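O-ureido-L-serine synthase (Streptomyces lavendulae, PDB 3X44) catalyses the pyridoxal-phosphate-dependent addition of hydroxyurea to O-acetyl-L-serine, giving O-ureido-L-serine for D-cycloserine biosynthesis, and also makes L-cysteine from sulfide. Local coordinates at residues A[201-206]-A[217-223]; A[269-273]-A[286-290]. The protein carries 1 engineered substitution. All coordinates share one frame. Numbering follows the deposited sequence.

Contact 1. Residues A[201-206]-A[217-223]; sequences LEPSNA and HQIQGLA. With PUS ((E)-O-(carbamoylamino)-N-({3-hydroxy-2-methyl-5-[(phosphonooxy)methyl]pyridin-4-yl}methylidene)-L-serine), chain C.
Residues 201-203 are the extended end of strand 197-203; a type I turn from Pro203 to Ala206 follows, closed by Ala206 N to Pro203 O at 2.9 Å. Segment 217-223 is irregular: Ile219 centres an inverse gamma turn (Gln220 N to Gln218 O, 3.0 Å, weak) and opens a type II turn to Leu222, with Leu222 N 3.1 Å from Ile219 O. CA atoms pair as Pro203-Ile219 (7.0 Å), Asn205-His217 (6.7 Å) and Ala206-Ala223 (6.3 Å). Gly221, at phi/psi 109/-24, occupies the glycine position of the turn; a CB there would strike PUS C3. This loop is one wall of the active site of a cysteine synthase-family enzyme: Gly221 O accepts a hydrogen bond from PUS NZ2 (2.9 Å), and Leu222 CD2 lies 3.4 Å from PUS C6 of the pyridine ring. The imidazole of His217 (chi1 p) folds back over its own loop, accepting Ile219 N at ND1 (3.1 Å) and weakly donating from NE2 to Leu222 O (2.8 Å). Pro203 CG sits over its face in a CH-pi contact, 3.9 Å from the centroid and 16° off the normal. Pro203 also packs through CB on Ile219 CD1 (3.9 Å) and through CD on Ala223 CB (3.6 Å), while Ala206 CB meets Ala223 CB at 3.7 Å. Asn205 ND2 approaches His217 CB at 3.4 Å.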
# COMPACT_ATOMS: atom_id res chain seq x y z
N LEU A 201 15.77 -12.81 -23.34
CA LEU A 201 15.43 -13.65 -24.48
C LEU A 201 15.06 -12.83 -25.70
O LEU A 201 14.71 -11.66 -25.59
CB LEU A 201 14.28 -14.59 -24.11
CG LEU A 201 12.98 -13.92 -23.67
CD1 LEU A 201 12.05 -13.75 -24.86
CD2 LEU A 201 12.31 -14.76 -22.59
N GLU A 202 15.16 -13.45 -26.86
CA GLU A 202 14.80 -12.83 -28.12
C GLU A 202 13.94 -13.86 -28.84
O GLU A 202 14.00 -15.05 -28.53
CB GLU A 202 16.04 -12.54 -28.98
CG GLU A 202 17.24 -12.00 -28.23
CD GLU A 202 18.36 -11.62 -29.18
OE1 GLU A 202 18.24 -10.56 -29.83
OE2 GLU A 202 19.35 -12.37 -29.28
N PRO A 203 13.10 -13.42 -29.79
CA PRO A 203 12.27 -14.40 -30.51
C PRO A 203 13.19 -15.27 -31.36
O PRO A 203 14.20 -14.79 -31.88
CB PRO A 203 11.34 -13.54 -31.36
CG PRO A 203 11.44 -12.13 -30.79
CD PRO A 203 12.85 -12.04 -30.24
N SER A 204 12.85 -16.56 -31.47
CA SER A 204 13.65 -17.49 -32.26
C SER A 204 13.92 -16.93 -33.65
O SER A 204 15.00 -17.14 -34.21
CB SER A 204 12.92 -18.83 -32.42
OG SER A 204 12.78 -19.50 -31.18
N ASN A 205 12.93 -16.24 -34.21
CA ASN A 205 13.05 -15.68 -35.55
C ASN A 205 13.52 -14.22 -35.62
O ASN A 205 13.49 -13.61 -36.68
CB ASN A 205 11.72 -15.83 -36.30
CG ASN A 205 10.51 -15.52 -35.43
OD1 ASN A 205 10.61 -15.40 -34.21
ND2 ASN A 205 9.34 -15.38 -36.07
N ALA A 206 13.97 -13.68 -34.50
CA ALA A 206 14.44 -12.30 -34.49
C ALA A 206 15.58 -12.11 -33.50
O ALA A 206 15.56 -11.18 -32.68
CB ALA A 206 13.29 -11.34 -34.18
N HIS A 217 7.86 -10.86 -36.71
CA HIS A 217 7.50 -11.99 -35.85
C HIS A 217 6.21 -11.71 -35.09
O HIS A 217 5.69 -10.59 -35.13
CB HIS A 217 8.63 -12.26 -34.87
CG HIS A 217 8.95 -11.10 -33.98
ND1 HIS A 217 8.38 -10.94 -32.74
CD2 HIS A 217 9.70 -10.00 -34.20
CE1 HIS A 217 8.77 -9.79 -32.22
NE2 HIS A 217 9.58 -9.20 -33.09
N GLN A 218 5.72 -12.72 -34.38
CA GLN A 218 4.46 -12.59 -33.65
C GLN A 218 4.52 -12.22 -32.17
O GLN A 218 3.48 -12.12 -31.52
CB GLN A 218 3.65 -13.87 -33.83
CG GLN A 218 3.49 -14.24 -35.29
CD GLN A 218 2.33 -15.17 -35.53
OE1 GLN A 218 1.17 -14.76 -35.53
NE2 GLN A 218 2.64 -16.45 -35.75
N ILE A 219 5.72 -12.03 -31.62
CA ILE A 219 5.78 -11.67 -30.21
C ILE A 219 5.78 -10.15 -30.10
O ILE A 219 6.77 -9.53 -29.71
CB ILE A 219 7.00 -12.28 -29.49
CG1 ILE A 219 7.10 -13.77 -29.81
CG2 ILE A 219 6.83 -12.13 -28.00
CD1 ILE A 219 8.29 -14.47 -29.16
N GLN A 220 4.63 -9.57 -30.44
CA GLN A 220 4.41 -8.13 -30.45
C GLN A 220 5.03 -7.39 -29.28
O GLN A 220 4.80 -7.72 -28.11
CB GLN A 220 2.90 -7.85 -30.52
CG GLN A 220 2.19 -8.70 -31.57
CD GLN A 220 0.95 -8.02 -32.17
OE1 GLN A 220 0.75 -6.82 -32.02
NE2 GLN A 220 0.12 -8.81 -32.84
N GLY A 221 5.84 -6.38 -29.60
CA GLY A 221 6.47 -5.59 -28.56
C GLY A 221 7.96 -5.85 -28.47
O GLY A 221 8.71 -5.00 -28.01
N LEU A 222 8.39 -7.03 -28.91
CA LEU A 222 9.80 -7.38 -28.85
C LEU A 222 10.56 -7.24 -30.15
O LEU A 222 9.99 -7.10 -31.24
CB LEU A 222 9.98 -8.83 -28.39
CG LEU A 222 9.22 -9.33 -27.16
CD1 LEU A 222 9.60 -10.78 -26.89
CD2 LEU A 222 9.57 -8.46 -25.97
N ALA A 223 11.88 -7.30 -30.00
CA ALA A 223 12.85 -7.28 -31.07
C ALA A 223 12.69 -6.36 -32.27
O ALA A 223 12.19 -6.76 -33.32
CB ALA A 223 13.03 -8.71 -31.57
N PUS C . 6.93 -2.02 -26.34
CA PUS C . 7.43 -0.72 -26.96
CB PUS C . 8.64 -0.98 -27.92
OG PUS C . 8.23 -1.91 -29.03
ND PUS C . 8.94 -1.61 -30.25
CE PUS C . 9.67 -2.58 -30.84
NZ2 PUS C . 10.07 -3.66 -30.14
OZ1 PUS C . 9.97 -2.48 -31.99
C PUS C . 6.27 -0.06 -27.74
O PUS C . 5.14 -0.36 -27.47
OT PUS C . 6.50 0.74 -28.61
C2 PUS C . 5.53 -5.90 -24.69
C3 PUS C . 5.89 -4.55 -25.15
C4 PUS C . 7.28 -4.10 -25.01
C5 PUS C . 8.26 -5.01 -24.40
C6 PUS C . 7.79 -6.34 -23.96
C2A PUS C . 4.12 -6.41 -24.85
C4A PUS C . 7.75 -2.81 -25.63
C5A PUS C . 9.71 -4.61 -24.22
N1 PUS C . 6.48 -6.72 -24.12
O3 PUS C . 4.94 -3.72 -25.62
O1P PUS C . 10.83 -1.78 -24.33
O2P PUS C . 11.30 -2.08 -22.03
O3P PUS C . 12.23 -3.57 -23.63
O4P PUS C . 9.85 -3.63 -23.14
P PUS C . 11.06 -2.76 -23.29

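Contact 2. Residues A[269-273]-A[286-290]; sequences TVATA and LLAML
Helical residues 269-273 (phi/psi near -60/-45; Ala273 N to Thr269 O, 2.9 Å) run over extended residues 286-290, with the two segment axes 7.7 Å apart at closest approach and their N-to-C directions 163° apart, hence nearly antiparallel. The closest CA pair, Thr269-Ala288 at 5.7 Å, sets the register, so that Thr269, the N-terminal residue of the helical segment, lies against the middle of segment 286-290 and Ala273 lies toward Leu286. The polar contact is made by Thr269 (chi1 p), whose OG1 is 2.6 Å from Met289 O; Ala266 O, in helix 264-278, is a further hydrogen-bond partner of this hydroxyl. Helix 264-278 is the last helix of the crossover from strand 238-242 to the parallel strand 285-290, in the alpha/beta architecture of fold type II PLP enzymes. It covers strand 285-290, an interior strand hydrogen-bonded to strands 28-33 and 171-174. At the centre of the apolar contacts two alanines meet, Ala273 CB and Ala288 CB at 4.3 Å, consistent with the 7.7 Å axis separation. Around them, Val270 (chi1 t) places CG2 4.3 Å from Ala288 CB and 3.5 Å from Leu290 CD2, and Leu286 CD2 lies 4.4 Å from Ala273 CB. Leu286 CD2 also makes a van der Waals contact with the helix backbone, 3.6 Å from Ala273 O. Side-chain direction alternates over residues 286-288: the CA-to-CB bonds of Leu286 and Ala288 point toward the helix, that of Leu287 away. Leu290 starts sideways and its end comes nearer the helix; Met289 (mmm) starts sideways and its end leads away, about 4 Å from the side chain of cofactor-binding Thr181.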
# COMPACT_ATOMS: atom_id res chain seq x y z
N THR A 269 8.51 -14.90 -21.65
CA THR A 269 9.35 -14.84 -20.45
C THR A 269 9.05 -16.00 -19.51
O THR A 269 9.97 -16.65 -19.00
CB THR A 269 9.16 -13.51 -19.69
OG1 THR A 269 7.79 -13.37 -19.30
CG2 THR A 269 9.55 -12.33 -20.57
N VAL A 270 7.78 -16.28 -19.27
CA VAL A 270 7.41 -17.38 -18.40
C VAL A 270 7.94 -18.70 -18.97
O VAL A 270 8.48 -19.53 -18.23
CB VAL A 270 5.89 -17.48 -18.25
CG1 VAL A 270 5.51 -18.76 -17.48
CG2 VAL A 270 5.37 -16.25 -17.54
N ALA A 271 7.77 -18.89 -20.28
CA ALA A 271 8.22 -20.09 -20.98
C ALA A 271 9.72 -20.28 -20.74
O ALA A 271 10.18 -21.37 -20.39
CB ALA A 271 7.94 -19.97 -22.47
N THR A 272 10.47 -19.21 -20.93
CA THR A 272 11.91 -19.26 -20.74
C THR A 272 12.22 -19.64 -19.29
O THR A 272 13.05 -20.52 -19.04
CB THR A 272 12.56 -17.90 -21.04
OG1 THR A 272 12.61 -17.72 -22.47
CG2 THR A 272 13.97 -17.84 -20.48
N ALA A 273 11.54 -18.98 -18.36
CA ALA A 273 11.74 -19.24 -16.94
C ALA A 273 11.44 -20.70 -16.59
O ALA A 273 12.16 -21.31 -15.79
CB ALA A 273 10.85 -18.32 -16.11
N LEU A 286 12.76 -17.94 -9.48
CA LEU A 286 12.84 -17.14 -10.69
C LEU A 286 11.73 -16.11 -10.79
O LEU A 286 10.62 -16.35 -10.32
CB LEU A 286 12.77 -18.05 -11.92
CG LEU A 286 13.77 -19.21 -11.97
CD1 LEU A 286 13.15 -20.48 -11.39
CD2 LEU A 286 14.19 -19.42 -13.42
N LEU A 287 12.04 -14.97 -11.41
CA LEU A 287 11.08 -13.90 -11.60
C LEU A 287 10.97 -13.57 -13.09
O LEU A 287 11.98 -13.32 -13.76
CB LEU A 287 11.52 -12.64 -10.85
CG LEU A 287 10.65 -11.40 -11.10
CD1 LEU A 287 9.27 -11.63 -10.47
CD2 LEU A 287 11.32 -10.16 -10.51
N ALA A 288 9.74 -13.57 -13.60
CA ALA A 288 9.47 -13.28 -15.00
C ALA A 288 8.57 -12.06 -15.18
O ALA A 288 7.58 -11.90 -14.45
CB ALA A 288 8.82 -14.50 -15.67
N MET A 289 8.91 -11.22 -16.15
CA MET A 289 8.13 -10.02 -16.43
C MET A 289 6.96 -10.34 -17.36
O MET A 289 7.12 -11.05 -18.35
CB MET A 289 8.99 -8.96 -17.11
CG MET A 289 10.15 -8.45 -16.28
SD MET A 289 9.56 -7.44 -14.90
CE MET A 289 8.80 -6.06 -15.77
N LEU A 290 5.78 -9.82 -17.02
CA LEU A 290 4.58 -9.99 -17.84
C LEU A 290 4.25 -8.53 -18.21
O LEU A 290 3.58 -7.82 -17.46
CB LEU A 290 3.43 -10.61 -17.04
CG LEU A 290 3.70 -11.86 -16.18
CD1 LEU A 290 2.36 -12.42 -15.73
CD2 LEU A 290 4.51 -12.90 -16.95

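Overall arrangement
Both segments of contact 1 (201-206 with 217-223) precede those of contact 2 (269-273 with 286-290) in sequence, and the centres of the two contacts are about 15 Å apart. Both reach the same mixed sheet: strands 197-203 and 285-290 run parallel within it, separated by strand 171-174. Helix 264-278 links them directly, since Leu201 CD2 of contact 1 lies 3.7 Å from Thr269 CA and 3.0 Å from Thr272 OG1. From the same helix, Ser265 hydrogen-bonds to PUS and touches Leu222 of the ligand-binding loop. The helix packed on the sheet in contact 2 thus also borders the active-site wall described by contact 1.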